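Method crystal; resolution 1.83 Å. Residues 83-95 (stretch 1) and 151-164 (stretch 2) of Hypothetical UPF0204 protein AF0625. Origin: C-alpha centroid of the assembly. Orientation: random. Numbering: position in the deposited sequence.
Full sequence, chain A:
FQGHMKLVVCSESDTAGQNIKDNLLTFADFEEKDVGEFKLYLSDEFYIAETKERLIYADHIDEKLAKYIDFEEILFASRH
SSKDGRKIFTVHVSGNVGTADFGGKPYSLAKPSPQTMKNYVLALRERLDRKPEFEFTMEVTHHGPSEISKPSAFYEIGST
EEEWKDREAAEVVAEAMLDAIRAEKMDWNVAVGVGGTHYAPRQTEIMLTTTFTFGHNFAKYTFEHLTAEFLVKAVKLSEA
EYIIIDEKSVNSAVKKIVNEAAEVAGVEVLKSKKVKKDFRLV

Stretch 1 83-95: KDGRKIFTVHVSG
Stretch 2 (151-164) PSAFYEIGSTEEEW

The strand carrying I88 to H92 runs antiparallel to the strand carrying F154 to G158, their N-to-C directions at 151° and their axes approaching to 4.7 Å. The register pairs I88 with G158, F89 with I157, T90 with E156, V91 with Y155 and H92 with F154, at CA-CA separations of 4.7 to 5.4 Å. Extended backbones (T90 phi/psi -129/162, E156 -128/172) let alternate pairs bond reciprocally: I88 N to G158 O 2.7 Å and G158 N to I88 O 2.6 Å; T90 N to E156 O 3.1 Å and E156 N to T90 O 3.0 Å; H92 N to F154 O 3.2 Å and F154 N to H92 O 2.7 Å.

On one face, F89 (chi1 -71°) presents its ring edge to I157 (m, t), CD1 to CG1 4.3 Å, and V91 (t) sets CG2 4.2 Å from CD2 of Y155 (m). The other face carries I88, T90, H92, F154 and E156. Here the H92 ring (chi1 82°, chi2 -85°) lies near parallel to that of F154 (chi1 -82°, chi2 68°), planes at 23° and centroids 5.1 Å apart, but slid so that they barely overlap; H92 CE1 instead reaches F154 CB at 3.4 Å. E156 (m, t, chi3 -30°) meets the H92 ring edge, OE2 to CE1 3.3 Å. Water 3 bridges T90 OG1 (2.8 Å), H92 ND1 (2.6 Å) and F154 O (3.0 Å).

G158 pairs with I88 (p, t) and has no side chain; a CB there would lie 4.2 Å from I88 CG1 and be crowded by S159 OG at 3.2 Å, and I88 CD1 packs 3.7 Å from S159 OG. The cis peptide before S159 accompanies a side chain (m) directed toward stretch 1, where OG donates to R86 O at 2.8 Å. G85 (58/13) packs its CA 3.8 Å from T160 CG2. Beyond, K87 (m, t, t, m) extends NZ to OE2 of E163 (m, p), a 2.7 Å salt bridge, while E163 OE1 accepts from T160 N at 2.8 Å.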

# COMPACT_ATOMS: atom_id res chain seq x y z
N LYS A 83 -18.93 -2.05 -0.25
CA LYS A 83 -20.33 -2.35 -0.01
C LYS A 83 -20.57 -3.01 1.34
O LYS A 83 -21.71 -3.12 1.79
CB LYS A 83 -20.87 -3.25 -1.13
CG LYS A 83 -20.07 -4.52 -1.36
CD LYS A 83 -20.61 -5.31 -2.54
CE LYS A 83 -19.75 -6.52 -2.86
NZ LYS A 83 -19.75 -7.54 -1.76
N ASP A 84 -19.49 -3.46 1.99
CA ASP A 84 -19.64 -4.09 3.30
C ASP A 84 -19.86 -3.05 4.38
O ASP A 84 -20.25 -3.37 5.50
CB ASP A 84 -18.41 -4.95 3.64
CG ASP A 84 -17.11 -4.17 3.66
OD1 ASP A 84 -17.06 -3.07 4.27
OD2 ASP A 84 -16.11 -4.66 3.08
N GLY A 85 -19.60 -1.79 4.05
CA GLY A 85 -19.80 -0.70 4.99
C GLY A 85 -19.03 -0.79 6.30
O GLY A 85 -19.32 -0.05 7.24
N ARG A 86 -18.05 -1.68 6.37
CA ARG A 86 -17.24 -1.84 7.58
C ARG A 86 -16.34 -0.64 7.83
O ARG A 86 -15.92 0.04 6.89
CB ARG A 86 -16.37 -3.09 7.47
CG ARG A 86 -17.13 -4.41 7.44
CD ARG A 86 -16.18 -5.55 7.12
NE ARG A 86 -15.00 -5.51 7.97
CZ ARG A 86 -13.96 -6.33 7.84
NH1 ARG A 86 -13.94 -7.25 6.89
NH2 ARG A 86 -12.92 -6.21 8.66
N LYS A 87 -16.05 -0.37 9.10
CA LYS A 87 -15.16 0.74 9.45
C LYS A 87 -13.76 0.15 9.48
O LYS A 87 -13.42 -0.63 10.37
CB LYS A 87 -15.54 1.31 10.82
CG LYS A 87 -16.91 1.97 10.87
CD LYS A 87 -17.18 2.55 12.26
CE LYS A 87 -18.53 3.26 12.31
NZ LYS A 87 -18.55 4.47 11.45
N ILE A 88 -12.93 0.53 8.51
CA ILE A 88 -11.59 -0.01 8.44
C ILE A 88 -10.50 0.94 7.98
O ILE A 88 -10.77 1.96 7.33
CB ILE A 88 -11.53 -1.25 7.50
CG1 ILE A 88 -12.18 -0.89 6.16
CG2 ILE A 88 -12.25 -2.44 8.13
CD1 ILE A 88 -12.17 -2.03 5.15
N PHE A 89 -9.27 0.60 8.34
CA PHE A 89 -8.08 1.33 7.92
C PHE A 89 -7.44 0.30 7.00
O PHE A 89 -7.28 -0.85 7.39
CB PHE A 89 -7.14 1.58 9.11
CG PHE A 89 -7.65 2.58 10.10
CD1 PHE A 89 -7.82 3.91 9.75
CD2 PHE A 89 -7.94 2.19 11.41
CE1 PHE A 89 -8.27 4.85 10.68
CE2 PHE A 89 -8.38 3.12 12.35
CZ PHE A 89 -8.54 4.46 11.98
N THR A 90 -7.08 0.68 5.77
CA THR A 90 -6.47 -0.31 4.90
C THR A 90 -5.17 0.15 4.26
O THR A 90 -4.84 1.34 4.24
CB THR A 90 -7.42 -0.74 3.75
OG1 THR A 90 -7.54 0.32 2.80
CG2 THR A 90 -8.80 -1.09 4.30
N VAL A 91 -4.42 -0.83 3.77
CA VAL A 91 -3.16 -0.60 3.08
C VAL A 91 -3.11 -1.57 1.91
O VAL A 91 -3.50 -2.74 2.03
CB VAL A 91 -1.94 -0.87 3.99
CG1 VAL A 91 -0.65 -0.78 3.18
CG2 VAL A 91 -1.91 0.15 5.12
N HIS A 92 -2.65 -1.07 0.76
CA HIS A 92 -2.50 -1.90 -0.42
C HIS A 92 -1.69 -1.15 -1.46
O HIS A 92 -1.54 0.07 -1.39
CB HIS A 92 -3.86 -2.27 -1.03
CG HIS A 92 -4.45 -1.21 -1.91
ND1 HIS A 92 -5.20 -0.16 -1.41
CD2 HIS A 92 -4.41 -1.04 -3.25
CE1 HIS A 92 -5.61 0.60 -2.42
NE2 HIS A 92 -5.14 0.09 -3.54
N VAL A 93 -1.16 -1.89 -2.43
CA VAL A 93 -0.40 -1.30 -3.51
C VAL A 93 -1.25 -1.50 -4.76
O VAL A 93 -1.86 -2.55 -4.93
CB VAL A 93 0.97 -1.99 -3.67
CG1 VAL A 93 1.70 -1.42 -4.88
CG2 VAL A 93 1.81 -1.77 -2.42
N SER A 94 -1.31 -0.49 -5.61
CA SER A 94 -2.10 -0.57 -6.83
C SER A 94 -1.45 -1.46 -7.88
O SER A 94 -0.23 -1.71 -7.85
CB SER A 94 -2.34 0.85 -7.38
OG SER A 94 -1.13 1.59 -7.43
N GLY A 95 -2.27 -1.97 -8.80
CA GLY A 95 -1.79 -2.85 -9.84
C GLY A 95 -2.91 -3.76 -10.31
O GLY A 95 -3.85 -4.02 -9.55
N PRO A 151 8.45 3.99 -5.48
CA PRO A 151 7.82 3.09 -4.52
C PRO A 151 6.54 3.76 -3.98
O PRO A 151 6.53 4.97 -3.74
CB PRO A 151 8.88 2.93 -3.44
CG PRO A 151 10.17 3.02 -4.24
CD PRO A 151 9.89 4.18 -5.18
N SER A 152 5.47 3.00 -3.81
CA SER A 152 4.25 3.61 -3.31
C SER A 152 3.28 2.62 -2.69
O SER A 152 3.47 1.41 -2.74
CB SER A 152 3.54 4.36 -4.44
OG SER A 152 2.99 3.47 -5.39
N ALA A 153 2.22 3.17 -2.10
CA ALA A 153 1.17 2.38 -1.47
C ALA A 153 0.01 3.31 -1.14
O ALA A 153 0.19 4.53 -1.08
CB ALA A 153 1.69 1.69 -0.20
N PHE A 154 -1.17 2.73 -0.95
CA PHE A 154 -2.36 3.49 -0.60
C PHE A 154 -2.71 3.26 0.87
O PHE A 154 -2.78 2.12 1.32
CB PHE A 154 -3.55 3.07 -1.47
CG PHE A 154 -3.57 3.72 -2.82
CD1 PHE A 154 -2.62 3.40 -3.78
CD2 PHE A 154 -4.56 4.64 -3.14
CE1 PHE A 154 -2.64 4.00 -5.04
CE2 PHE A 154 -4.59 5.25 -4.39
CZ PHE A 154 -3.63 4.93 -5.34
N TYR A 155 -2.91 4.35 1.59
CA TYR A 155 -3.26 4.33 3.00
C TYR A 155 -4.65 4.93 3.04
O TYR A 155 -4.83 6.11 2.77
CB TYR A 155 -2.25 5.18 3.78
CG TYR A 155 -0.83 4.73 3.54
CD1 TYR A 155 -0.15 5.07 2.36
CD2 TYR A 155 -0.18 3.90 4.45
CE1 TYR A 155 1.14 4.59 2.10
CE2 TYR A 155 1.09 3.42 4.20
CZ TYR A 155 1.75 3.76 3.03
OH TYR A 155 3.01 3.25 2.81
N GLU A 156 -5.65 4.11 3.38
CA GLU A 156 -7.02 4.57 3.35
C GLU A 156 -7.87 4.38 4.60
O GLU A 156 -7.47 3.72 5.56
CB GLU A 156 -7.73 3.89 2.17
CG GLU A 156 -6.86 3.78 0.92
CD GLU A 156 -7.52 3.02 -0.21
OE1 GLU A 156 -8.33 2.11 0.06
OE2 GLU A 156 -7.21 3.32 -1.38
N ILE A 157 -9.06 4.97 4.54
CA ILE A 157 -10.05 4.90 5.60
C ILE A 157 -11.34 4.43 4.93
O ILE A 157 -11.80 5.06 3.98
CB ILE A 157 -10.33 6.28 6.21
CG1 ILE A 157 -9.05 6.85 6.83
CG2 ILE A 157 -11.43 6.18 7.26
CD1 ILE A 157 -9.23 8.24 7.39
N GLY A 158 -11.89 3.32 5.37
CA GLY A 158 -13.29 3.21 5.01
C GLY A 158 -14.27 2.67 6.03
O GLY A 158 -13.99 2.62 7.23
N SER A 159 -15.46 2.55 5.16
CA SER A 159 -15.82 2.12 3.81
C SER A 159 -16.87 3.02 3.18
O SER A 159 -17.18 2.88 1.99
CB SER A 159 -16.33 0.68 3.83
OG SER A 159 -15.29 -0.23 4.14
N THR A 160 -17.43 3.93 3.97
CA THR A 160 -18.45 4.84 3.47
C THR A 160 -18.15 6.28 3.87
O THR A 160 -17.16 6.56 4.55
CB THR A 160 -19.85 4.49 4.02
OG1 THR A 160 -19.99 4.98 5.36
CG2 THR A 160 -20.05 2.98 4.02
N GLU A 161 -19.03 7.19 3.45
CA GLU A 161 -18.90 8.61 3.74
C GLU A 161 -18.82 8.87 5.24
O GLU A 161 -18.18 9.82 5.68
CB GLU A 161 -20.09 9.36 3.14
CG GLU A 161 -19.94 10.88 3.15
CD GLU A 161 -18.81 11.36 2.25
OE1 GLU A 161 -18.87 11.10 1.03
OE2 GLU A 161 -17.87 11.99 2.77
N GLU A 162 -19.49 8.03 6.02
CA GLU A 162 -19.46 8.19 7.47
C GLU A 162 -18.03 8.15 7.98
O GLU A 162 -17.63 8.94 8.83
CB GLU A 162 -20.28 7.09 8.15
CG GLU A 162 -21.75 7.41 8.28
CD GLU A 162 -21.99 8.67 9.08
OE1 GLU A 162 -21.46 8.77 10.21
OE2 GLU A 162 -22.72 9.57 8.59
N GLU A 163 -17.25 7.21 7.44
CA GLU A 163 -15.86 7.06 7.84
C GLU A 163 -14.94 8.08 7.16
O GLU A 163 -13.97 8.54 7.76
CB GLU A 163 -15.37 5.64 7.55
CG GLU A 163 -16.08 4.55 8.33
CD GLU A 163 -17.53 4.36 7.92
OE1 GLU A 163 -17.78 4.16 6.71
OE2 GLU A 163 -18.42 4.39 8.80
N TRP A 164 -15.24 8.42 5.91
CA TRP A 164 -14.41 9.37 5.18
C TRP A 164 -14.41 10.75 5.85
O TRP A 164 -13.41 11.47 5.80
CB TRP A 164 -14.89 9.52 3.73
CG TRP A 164 -15.09 8.22 3.00
CD1 TRP A 164 -14.48 7.02 3.26
CD2 TRP A 164 -15.95 8.00 1.88
NE1 TRP A 164 -14.92 6.07 2.37
CE2 TRP A 164 -15.82 6.64 1.51
CE3 TRP A 164 -16.82 8.82 1.15
CZ2 TRP A 164 -16.53 6.09 0.44
CZ3 TRP A 164 -17.52 8.27 0.08
CH2 TRP A 164 -17.37 6.91 -0.26
O HOH W 1 -20.58 2.31 8.24
O HOH W 2 -4.88 3.22 6.63
O HOH W 3 -5.48 0.76 1.01
O HOH W 4 0.21 1.97 -4.99